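Local coordinates for protein aminoglycoside N(3)-acetyltransferase, AAC(3)-IVa (Escherichia coli, PDB 6MN3) that acetylates the 3-amino group of 2-deoxystreptamine aminoglycosides with acetyl-CoA, an activity that probably gives resistance to gentamicin, kanamycin, tobramycin, neomycin and apramycin, at residues H136-V147 with A216-V227; V21-H30 with A53-P63. All coordinates share one frame; numbering follows the deposited sequence.

How the contacts relate
Both contacts pair neighbouring strands of one mixed sheet, and strands 26-31 and 141-145, side by side in it, join them: the amide N of L145 in contact 1 lies 2.7 Å from O of H30 in contact 2, probably a hydrogen bond. Contact 2 is the more buried, a parallel pair held by backbone bonds and aliphatic packing, with its exposed residues in the glycine-rich turns. Contact 1 is antiparallel and only partly buried; its largely apolar strand pairing gives way at one end to a network of arginines, aspartates and water where two helix ends meet. OE1 of Q141 also accepts a probable hydrogen bond from N of T22. The zinc site is remote from both.

Contact 1 of 2, residues H136-V147 with A216-V227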
loop_
_atom_site.group_PDB
_atom_site.type_symbol
_atom_site.label_atom_id
_atom_site.label_comp_id
_atom_site.label_asym_id
_atom_site.label_seq_id
_atom_site.Cartn_x
_atom_site.Cartn_y
_atom_site.Cartn_z
ATOM N N HIS A 136 -4.586 -0.761 -9.935
ATOM C CA HIS A 136 -4.328 -1.941 -10.753
ATOM C C HIS A 136 -4.924 -1.792 -12.148
ATOM O O HIS A 136 -4.294 -2.169 -13.143
ATOM C CB HIS A 136 -4.883 -3.183 -10.055
ATOM C CG HIS A 136 -4.775 -4.438 -10.865
ATOM N ND1 HIS A 136 -5.789 -4.883 -11.685
ATOM C CD2 HIS A 136 -3.776 -5.345 -10.973
ATOM C CE1 HIS A 136 -5.418 -6.009 -12.268
ATOM N NE2 HIS A 136 -4.202 -6.311 -11.853
ATOM N N GLU A 137 -6.133 -1.236 -12.245
ATOM C CA GLU A 137 -6.762 -1.085 -13.551
ATOM C C GLU A 137 -6.134 0.034 -14.373
ATOM O O GLU A 137 -6.311 0.060 -15.595
ATOM C CB GLU A 137 -8.268 -0.854 -13.385
ATOM C CG GLU A 137 -8.722 0.586 -13.531
ATOM C CD GLU A 137 -10.235 0.725 -13.477
ATOM O OE1 GLU A 137 -10.937 -0.219 -13.902
ATOM O OE2 GLU A 137 -10.722 1.775 -13.008
ATOM N N LEU A 138 -5.399 0.946 -13.738
ATOM C CA LEU A 138 -4.690 2.004 -14.444
ATOM C C LEU A 138 -3.230 1.652 -14.706
ATOM O O LEU A 138 -2.441 2.540 -15.044
ATOM C CB LEU A 138 -4.787 3.317 -13.664
ATOM C CG LEU A 138 -6.128 4.047 -13.777
ATOM C CD1 LEU A 138 -6.445 4.794 -12.496
ATOM C CD2 LEU A 138 -6.129 4.997 -14.963
ATOM N N ASP A 139 -2.861 0.378 -14.552
ATOM C CA ASP A 139 -1.505 -0.105 -14.827
ATOM C C ASP A 139 -0.470 0.592 -13.946
ATOM O O ASP A 139 0.637 0.911 -14.384
ATOM C CB ASP A 139 -1.153 0.048 -16.308
ATOM C CG ASP A 139 -0.127 -0.968 -16.768
ATOM O OD1 ASP A 139 0.126 -1.936 -16.022
ATOM O OD2 ASP A 139 0.424 -0.800 -17.877
ATOM N N GLY A 140 -0.824 0.815 -12.688
ATOM C CA GLY A 140 0.054 1.529 -11.788
ATOM C C GLY A 140 1.260 0.714 -11.360
ATOM O O GLY A 140 1.348 -0.501 -11.548
ATOM N N GLN A 141 2.219 1.422 -10.772
ATOM C CA GLN A 141 3.395 0.825 -10.163
ATOM C C GLN A 141 3.267 0.888 -8.647
ATOM O O GLN A 141 2.709 1.840 -8.094
ATOM C CB GLN A 141 4.675 1.543 -10.600
ATOM C CG GLN A 141 5.092 1.287 -12.036
ATOM C CD GLN A 141 6.330 2.076 -12.421
ATOM O OE1 GLN A 141 6.339 3.306 -12.367
ATOM N NE2 GLN A 141 7.388 1.369 -12.804
ATOM N N VAL A 142 3.788 -0.136 -7.978
ATOM C CA VAL A 142 3.787 -0.207 -6.521
ATOM C C VAL A 142 5.228 -0.087 -6.049
ATOM O O VAL A 142 6.086 -0.896 -6.425
ATOM C CB VAL A 142 3.144 -1.505 -6.010
ATOM C CG1 VAL A 142 3.198 -1.555 -4.492
ATOM C CG2 VAL A 142 1.705 -1.609 -6.495
ATOM N N LEU A 143 5.492 0.922 -5.230
ATOM C CA LEU A 143 6.824 1.189 -4.706
ATOM C C LEU A 143 6.840 0.807 -3.233
ATOM O O LEU A 143 6.134 1.412 -2.420
ATOM C CB LEU A 143 7.201 2.655 -4.902
ATOM C CG LEU A 143 8.527 3.090 -4.278
ATOM C CD1 LEU A 143 9.665 2.233 -4.807
ATOM C CD2 LEU A 143 8.791 4.567 -4.540
ATOM N N LEU A 144 7.634 -0.205 -2.895
ATOM C CA LEU A 144 7.861 -0.592 -1.508
ATOM C C LEU A 144 9.115 0.128 -1.029
ATOM O O LEU A 144 10.232 -0.221 -1.427
ATOM C CB LEU A 144 8.002 -2.106 -1.383
ATOM C CG LEU A 144 6.826 -2.941 -1.895
ATOM C CD1 LEU A 144 6.981 -4.391 -1.465
ATOM C CD2 LEU A 144 5.502 -2.374 -1.403
ATOM N N LEU A 145 8.931 1.134 -0.181
ATOM C CA LEU A 145 9.988 2.070 0.192
ATOM C C LEU A 145 10.407 1.796 1.635
ATOM O O LEU A 145 9.818 2.320 2.581
ATOM C CB LEU A 145 9.505 3.505 0.008
ATOM C CG LEU A 145 10.574 4.590 0.020
ATOM C CD1 LEU A 145 11.756 4.145 -0.812
ATOM C CD2 LEU A 145 10.003 5.897 -0.503
ATOM N N GLY A 146 11.443 0.977 1.796
ATOM C CA GLY A 146 11.912 0.640 3.124
ATOM C C GLY A 146 11.003 -0.283 3.898
ATOM O O GLY A 146 11.119 -0.366 5.125
ATOM N N VAL A 147 10.084 -0.970 3.216
ATOM C CA VAL A 147 9.210 -1.959 3.832
ATOM C C VAL A 147 9.196 -3.198 2.948
ATOM O O VAL A 147 9.519 -3.147 1.759
ATOM C CB VAL A 147 7.771 -1.437 4.043
ATOM C CG1 VAL A 147 7.758 -0.247 4.987
ATOM C CG2 VAL A 147 7.129 -1.077 2.708
ATOM N N ALA A 216 17.194 3.638 1.948
ATOM C CA ALA A 216 16.267 2.522 2.032
ATOM C C ALA A 216 16.459 1.542 0.885
ATOM O O ALA A 216 16.752 1.935 -0.249
ATOM C CB ALA A 216 14.823 3.024 2.033
ATOM N N PHE A 217 16.302 0.260 1.198
ATOM C CA PHE A 217 16.109 -0.761 0.178
ATOM C C PHE A 217 14.718 -0.588 -0.424
ATOM O O PHE A 217 13.711 -0.694 0.284
ATOM C CB PHE A 217 16.278 -2.146 0.804
ATOM C CG PHE A 217 16.079 -3.286 -0.156
ATOM C CD1 PHE A 217 15.052 -4.196 0.033
ATOM C CD2 PHE A 217 16.932 -3.461 -1.233
ATOM C CE1 PHE A 217 14.870 -5.250 -0.844
ATOM C CE2 PHE A 217 16.755 -4.514 -2.112
ATOM C CZ PHE A 217 15.722 -5.409 -1.916
ATOM N N ALA A 218 14.656 -0.294 -1.718
ATOM C CA ALA A 218 13.395 -0.016 -2.390
ATOM C C ALA A 218 13.075 -1.113 -3.392
ATOM O O ALA A 218 13.967 -1.626 -4.074
ATOM C CB ALA A 218 13.432 1.339 -3.099
ATOM N N ARG A 219 11.795 -1.466 -3.479
ATOM C CA ARG A 219 11.320 -2.477 -4.411
ATOM C C ARG A 219 10.182 -1.893 -5.228
ATOM O O ARG A 219 9.280 -1.257 -4.674
ATOM C CB ARG A 219 10.865 -3.740 -3.676
ATOM C CG ARG A 219 12.010 -4.679 -3.343
ATOM C CD ARG A 219 11.589 -5.755 -2.366
ATOM N NE ARG A 219 11.559 -5.267 -0.994
ATOM C CZ ARG A 219 11.703 -6.043 0.075
ATOM N NH1 ARG A 219 11.893 -7.347 -0.071
ATOM N NH2 ARG A 219 11.662 -5.514 1.289
ATOM N N LEU A 220 10.228 -2.108 -6.541
ATOM C CA LEU A 220 9.261 -1.530 -7.466
ATOM C C LEU A 220 8.715 -2.630 -8.363
ATOM O O LEU A 220 9.478 -3.282 -9.083
ATOM C CB LEU A 220 9.905 -0.422 -8.300
ATOM C CG LEU A 220 9.023 0.221 -9.368
ATOM C CD1 LEU A 220 7.886 1.000 -8.730
ATOM C CD2 LEU A 220 9.864 1.113 -10.253
ATOM N N ILE A 221 7.399 -2.838 -8.315
ATOM C CA ILE A 221 6.726 -3.889 -9.069
ATOM C C ILE A 221 5.475 -3.303 -9.705
ATOM O O ILE A 221 4.766 -2.506 -9.082
ATOM C CB ILE A 221 6.346 -5.096 -8.181
ATOM C CG1 ILE A 221 7.457 -5.433 -7.180
ATOM C CG2 ILE A 221 6.018 -6.305 -9.038
ATOM C CD1 ILE A 221 7.219 -4.876 -5.786
ATOM N N ARG A 222 5.203 -3.699 -10.948
ATOM C CA ARG A 222 3.944 -3.333 -11.581
ATOM C C ARG A 222 2.781 -3.969 -10.831
ATOM O O ARG A 222 2.826 -5.152 -10.481
ATOM C CB ARG A 222 3.934 -3.777 -13.041
ATOM C CG ARG A 222 4.610 -2.808 -13.995
ATOM C CD ARG A 222 4.804 -3.439 -15.365
ATOM N NE ARG A 222 3.687 -4.305 -15.732
ATOM C CZ ARG A 222 2.615 -3.897 -16.401
ATOM N NH1 ARG A 222 2.514 -2.631 -16.783
ATOM N NH2 ARG A 222 1.645 -4.753 -16.690
ATOM N N SER A 223 1.738 -3.173 -10.579
ATOM C CA SER A 223 0.578 -3.681 -9.852
ATOM C C SER A 223 -0.019 -4.905 -10.539
ATOM O O SER A 223 -0.446 -5.853 -9.870
ATOM C CB SER A 223 -0.474 -2.584 -9.708
ATOM O OG SER A 223 -1.683 -3.107 -9.187
ATOM N N ARG A 224 -0.055 -4.904 -11.873
ATOM C CA ARG A 224 -0.589 -6.054 -12.594
ATOM C C ARG A 224 0.272 -7.295 -12.390
ATOM O O ARG A 224 -0.256 -8.413 -12.339
ATOM C CB ARG A 224 -0.716 -5.732 -14.083
ATOM C CG ARG A 224 -1.635 -4.561 -14.387
ATOM C CD ARG A 224 -2.972 -5.028 -14.933
ATOM N NE ARG A 224 -3.803 -3.912 -15.376
ATOM C CZ ARG A 224 -3.724 -3.351 -16.579
ATOM N NH1 ARG A 224 -2.849 -3.799 -17.469
ATOM N NH2 ARG A 224 -4.522 -2.339 -16.893
ATOM N N ASP A 225 1.590 -7.126 -12.268
ATOM C CA ASP A 225 2.453 -8.274 -12.010
ATOM C C ASP A 225 2.247 -8.820 -10.602
ATOM O O ASP A 225 2.324 -10.035 -10.393
ATOM C CB ASP A 225 3.916 -7.892 -12.229
ATOM C CG ASP A 225 4.263 -7.736 -13.696
ATOM O OD1 ASP A 225 3.585 -8.363 -14.539
ATOM O OD2 ASP A 225 5.216 -6.988 -14.008
ATOM N N ILE A 226 1.985 -7.942 -9.631
ATOM C CA ILE A 226 1.720 -8.393 -8.266
ATOM C C ILE A 226 0.467 -9.259 -8.229
ATOM O O ILE A 226 0.444 -10.326 -7.606
ATOM C CB ILE A 226 1.593 -7.187 -7.318
ATOM C CG1 ILE A 226 2.914 -6.430 -7.230
ATOM C CG2 ILE A 226 1.142 -7.636 -5.937
ATOM C CD1 ILE A 226 2.804 -5.119 -6.499
ATOM N N VAL A 227 -0.593 -8.808 -8.898
ATOM C CA VAL A 227 -1.860 -9.531 -8.863
ATOM C C VAL A 227 -1.756 -10.832 -9.652
ATOM O O VAL A 227 -2.166 -11.896 -9.178
ATOM C CB VAL A 227 -2.997 -8.636 -9.388
ATOM C CG1 VAL A 227 -4.235 -9.465 -9.697
ATOM C CG2 VAL A 227 -3.318 -7.554 -8.371
HETATM O O HOH W 1 -3.275 -8.722 -13.208
HETATM O O HOH W 2 0.471 -2.489 -13.210
HETATM O O HOH W 3 11.656 -2.681 0.260
#
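R224 and R222 meet D139 and the last turn of helix 131-137 at one end of an antiparallel strand pair, 141-145 with 216-222, inside the central mixed sheet of this antibiotic N-acetyltransferase. D139 OD1 lies 2.6 Å from R222 NH1 in a salt bridge whose carboxylate and guanidinium planes stand 80° apart. Against R224 the same carboxylate is nearly parallel, stacked over one guanidinium face at a longer distance that leaves charge attraction without a directed N-H. R224 instead turns NE and NH2 to the backbone, in bent bonds: NE donates to H136 O at 2.9 Å, and NH2 reaches E137 O from above the carbonyl plane. A bend at chi2 (-104°) carries its CD over one face of the H136 imidazole, 3.9 Å from the ring centroid, a CH-pi contact, while V227 CG2 approaches H136 CD2.

Behind this shell, D139 has positive phi and is the C-prime residue of a Schellman motif ending helix 131-137. The turn brings D139 N to H136 O on one face of the carbonyl plane; R224 NE reaches it from the other. R222, the N-cap residue of helix 223-236, also pairs with D225, which should partly offset the gathered positive charge. Water 2 donates to D139 OD1 and G140 O and accepts from R224 N, tying the two helix ends together.

Along the strands, V142 and L144 exchange paired backbone bonds with I221 and R219. V142 packs on I226 CD1, whereas L143 and L220 face helix 9-19 on the other side of the sheet. At the far end R219 NH1 is engaged by D199. R219 NH2 makes a weak bond to V147 O at 3.2 Å, and its NE donates to water 3, 2.9 Å away.

Contact 2 of 2, residues V21-H30 with A53-P63; sequences VTPGGVLLVH and ALGPGGTLVMP
With CG anti to the backbone N (chi1 169°) and chi2 near +65°, L28 brings CD1 to V61, 3.4 Å from V61 O and 4.0 Å from V61 CG1. L60 takes the same kind of first torsion (171°), bringing its CD1 to V29 CG2 at 3.6 Å. These leucines flank a parallel strand pair, 26-30 beside 59-63, joined through helix 42-54 in a beta-alpha-beta crossover at the heart of the mixed sheet.

The backbone ladder is regular. G25 O accepts T59 N, L27 donates to T59 O and accepts from V61 N, and V29 N closes the series on V61 O at 2.8 Å. L27 thus uses both its N-H and its carbonyl on the partner strand, while the opposite edge of its own strand is bonded to strand 141-145. V26 CG1 meets V61 CG2 on the face shared with L28, where F106 of the adjoining strand also packs against L28 and V61. On the other face M62 runs extended beyond CG to F91 and V87 of helix 86-91.

At the start of the strands, the end of helix 42-54 is tied to the type II turn T22-G25: G24 N donates to L54 O at 2.6 Å, in the carbonyl plane. L54 CD2 packs against the turn, near T22 O and G25 O, and touches V21 CG1, with which its side chain crosses at about a right angle, and L27 CB at 3.8 Å. The chain leaves the helix at G55, with positive phi, and enters the type I turn G55-G58, which delivers it to strand 59-63. T59 OG1 is bonded to Q112 N outside the pair. At the other end P63, lacking an N-H, cannot continue the ladder; its CD rests 3.3 Å from V29 O and its CG lies 3.9 Å from H30 ND1.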
loop_
_atom_site.group_PDB
_atom_site.type_symbol
_atom_site.label_atom_id
_atom_site.label_comp_id
_atom_site.label_asym_id
_atom_site.label_seq_id
_atom_site.Cartn_x
_atom_site.Cartn_y
_atom_site.Cartn_z
ATOM N N VAL A 21 10.754 4.075 -11.827
ATOM C CA VAL A 21 9.480 4.782 -11.727
ATOM C C VAL A 21 9.141 5.411 -13.071
ATOM O O VAL A 21 9.997 6.021 -13.724
ATOM C CB VAL A 21 9.540 5.833 -10.610
ATOM C CG1 VAL A 21 8.288 6.696 -10.614
ATOM C CG2 VAL A 21 9.710 5.159 -9.263
ATOM N N THR A 22 7.890 5.249 -13.500
ATOM C CA THR A 22 7.463 5.721 -14.810
ATOM C C THR A 22 6.953 7.152 -14.701
ATOM O O THR A 22 5.938 7.385 -14.024
ATOM C CB THR A 22 6.374 4.818 -15.373
ATOM O OG1 THR A 22 6.820 3.459 -15.351
ATOM C CG2 THR A 22 6.036 5.214 -16.807
ATOM N N PRO A 23 7.610 8.131 -15.321
ATOM C CA PRO A 23 7.051 9.486 -15.345
ATOM C C PRO A 23 5.698 9.495 -16.042
ATOM O O PRO A 23 5.490 8.806 -17.042
ATOM C CB PRO A 23 8.094 10.292 -16.127
ATOM C CG PRO A 23 9.352 9.487 -16.039
ATOM C CD PRO A 23 8.911 8.056 -16.006
ATOM N N GLY A 24 4.771 10.275 -15.494
ATOM C CA GLY A 24 3.425 10.333 -16.018
ATOM C C GLY A 24 2.535 9.171 -15.640
ATOM O O GLY A 24 1.368 9.152 -16.043
ATOM N N GLY A 25 3.039 8.203 -14.877
ATOM C CA GLY A 25 2.268 7.039 -14.499
ATOM C C GLY A 25 1.594 7.203 -13.150
ATOM O O GLY A 25 1.632 8.259 -12.517
ATOM N N VAL A 26 0.954 6.123 -12.715
ATOM C CA VAL A 26 0.349 6.043 -11.393
ATOM C C VAL A 26 1.277 5.231 -10.505
ATOM O O VAL A 26 1.724 4.145 -10.894
ATOM C CB VAL A 26 -1.053 5.415 -11.458
ATOM C CG1 VAL A 26 -1.614 5.218 -10.062
ATOM C CG2 VAL A 26 -1.979 6.287 -12.286
ATOM N N LEU A 27 1.578 5.757 -9.318
ATOM C CA LEU A 27 2.544 5.141 -8.412
ATOM C C LEU A 27 1.955 5.086 -7.009
ATOM O O LEU A 27 1.724 6.127 -6.385
ATOM C CB LEU A 27 3.863 5.914 -8.416
ATOM C CG LEU A 27 4.981 5.358 -7.533
ATOM C CD1 LEU A 27 5.458 4.008 -8.047
ATOM C CD2 LEU A 27 6.135 6.340 -7.454
ATOM N N LEU A 28 1.712 3.872 -6.516
ATOM C CA LEU A 28 1.268 3.647 -5.146
ATOM C C LEU A 28 2.490 3.343 -4.288
ATOM O O LEU A 28 3.244 2.411 -4.585
ATOM C CB LEU A 28 0.260 2.503 -5.071
ATOM C CG LEU A 28 -0.075 2.020 -3.659
ATOM C CD1 LEU A 28 -0.779 3.115 -2.871
ATOM C CD2 LEU A 28 -0.920 0.751 -3.703
ATOM N N VAL A 29 2.681 4.123 -3.229
ATOM C CA VAL A 29 3.903 4.079 -2.436
ATOM C C VAL A 29 3.559 3.687 -1.008
ATOM O O VAL A 29 2.814 4.399 -0.322
ATOM C CB VAL A 29 4.646 5.423 -2.464
ATOM C CG1 VAL A 29 5.851 5.378 -1.536
ATOM C CG2 VAL A 29 5.069 5.759 -3.881
ATOM N N HIS A 30 4.097 2.553 -0.569
ATOM C CA HIS A 30 4.145 2.182 0.837
ATOM C C HIS A 30 5.546 2.482 1.349
ATOM O O HIS A 30 6.533 2.015 0.772
ATOM C CB HIS A 30 3.811 0.705 1.031
ATOM C CG HIS A 30 2.661 0.226 0.198
ATOM N ND1 HIS A 30 1.355 0.283 0.631
ATOM C CD2 HIS A 30 2.626 -0.329 -1.036
ATOM C CE1 HIS A 30 0.562 -0.211 -0.303
ATOM N NE2 HIS A 30 1.308 -0.590 -1.325
ATOM N N ALA A 53 9.588 13.040 -9.817
ATOM C CA ALA A 53 9.865 11.879 -10.655
ATOM C C ALA A 53 8.647 11.497 -11.487
ATOM O O ALA A 53 8.785 11.051 -12.633
ATOM C CB ALA A 53 10.313 10.703 -9.792
ATOM N N LEU A 54 7.444 11.671 -10.932
ATOM C CA LEU A 54 6.232 11.371 -11.686
ATOM C C LEU A 54 5.941 12.437 -12.733
ATOM O O LEU A 54 5.415 12.122 -13.805
ATOM C CB LEU A 54 5.044 11.233 -10.738
ATOM C CG LEU A 54 5.017 9.983 -9.865
ATOM C CD1 LEU A 54 3.868 10.076 -8.889
ATOM C CD2 LEU A 54 4.893 8.737 -10.723
ATOM N N GLY A 55 6.271 13.694 -12.444
ATOM C CA GLY A 55 5.998 14.777 -13.356
ATOM C C GLY A 55 4.559 15.243 -13.276
ATOM O O GLY A 55 3.733 14.669 -12.558
ATOM N N PRO A 56 4.231 16.297 -14.024
ATOM C CA PRO A 56 2.867 16.849 -13.962
ATOM C C PRO A 56 1.791 15.882 -14.423
ATOM O O PRO A 56 0.630 16.039 -14.027
ATOM C CB PRO A 56 2.941 18.077 -14.882
ATOM C CG PRO A 56 4.405 18.395 -14.988
ATOM C CD PRO A 56 5.108 17.079 -14.910
ATOM N N GLY A 57 2.131 14.894 -15.244
ATOM C CA GLY A 57 1.146 13.942 -15.712
ATOM C C GLY A 57 0.955 12.772 -14.771
ATOM O O GLY A 57 -0.057 12.070 -14.842
ATOM N N GLY A 58 1.918 12.556 -13.875
ATOM C CA GLY A 58 1.852 11.424 -12.979
ATOM C C GLY A 58 0.944 11.661 -11.788
ATOM O O GLY A 58 0.648 12.790 -11.403
ATOM N N THR A 59 0.497 10.558 -11.192
ATOM C CA THR A 59 -0.363 10.598 -10.017
ATOM C C THR A 59 0.252 9.744 -8.920
ATOM O O THR A 59 0.582 8.575 -9.149
ATOM C CB THR A 59 -1.774 10.110 -10.345
ATOM O OG1 THR A 59 -2.342 10.951 -11.356
ATOM C CG2 THR A 59 -2.652 10.155 -9.102
ATOM N N LEU A 60 0.406 10.331 -7.737
ATOM C CA LEU A 60 1.012 9.670 -6.589
ATOM C C LEU A 60 -0.076 9.238 -5.617
ATOM O O LEU A 60 -0.932 10.045 -5.245
ATOM C CB LEU A 60 2.000 10.606 -5.891
ATOM C CG LEU A 60 2.567 10.149 -4.550
ATOM C CD1 LEU A 60 3.400 8.889 -4.729
ATOM C CD2 LEU A 60 3.391 11.267 -3.926
ATOM N N VAL A 61 -0.042 7.970 -5.210
ATOM C CA VAL A 61 -1.050 7.404 -4.323
ATOM C C VAL A 61 -0.361 6.793 -3.111
ATOM O O VAL A 61 0.696 6.167 -3.235
ATOM C CB VAL A 61 -1.919 6.348 -5.039
ATOM C CG1 VAL A 61 -3.152 6.037 -4.210
ATOM C CG2 VAL A 61 -2.313 6.829 -6.428
ATOM N N MET A 62 -0.967 6.971 -1.941
ATOM C CA MET A 62 -0.463 6.423 -0.692
ATOM C C MET A 62 -1.624 5.931 0.157
ATOM O O MET A 62 -2.725 6.493 0.099
ATOM C CB MET A 62 0.333 7.461 0.112
ATOM C CG MET A 62 1.618 7.908 -0.539
ATOM S SD MET A 62 2.533 8.986 0.568
ATOM C CE MET A 62 3.636 9.795 -0.585
ATOM N N PRO A 63 -1.409 4.885 0.953
ATOM C CA PRO A 63 -2.423 4.500 1.938
ATOM C C PRO A 63 -2.618 5.616 2.952
ATOM O O PRO A 63 -1.705 6.396 3.234
ATOM C CB PRO A 63 -1.831 3.243 2.588
ATOM C CG PRO A 63 -0.363 3.343 2.340
ATOM C CD PRO A 63 -0.223 4.014 1.006
#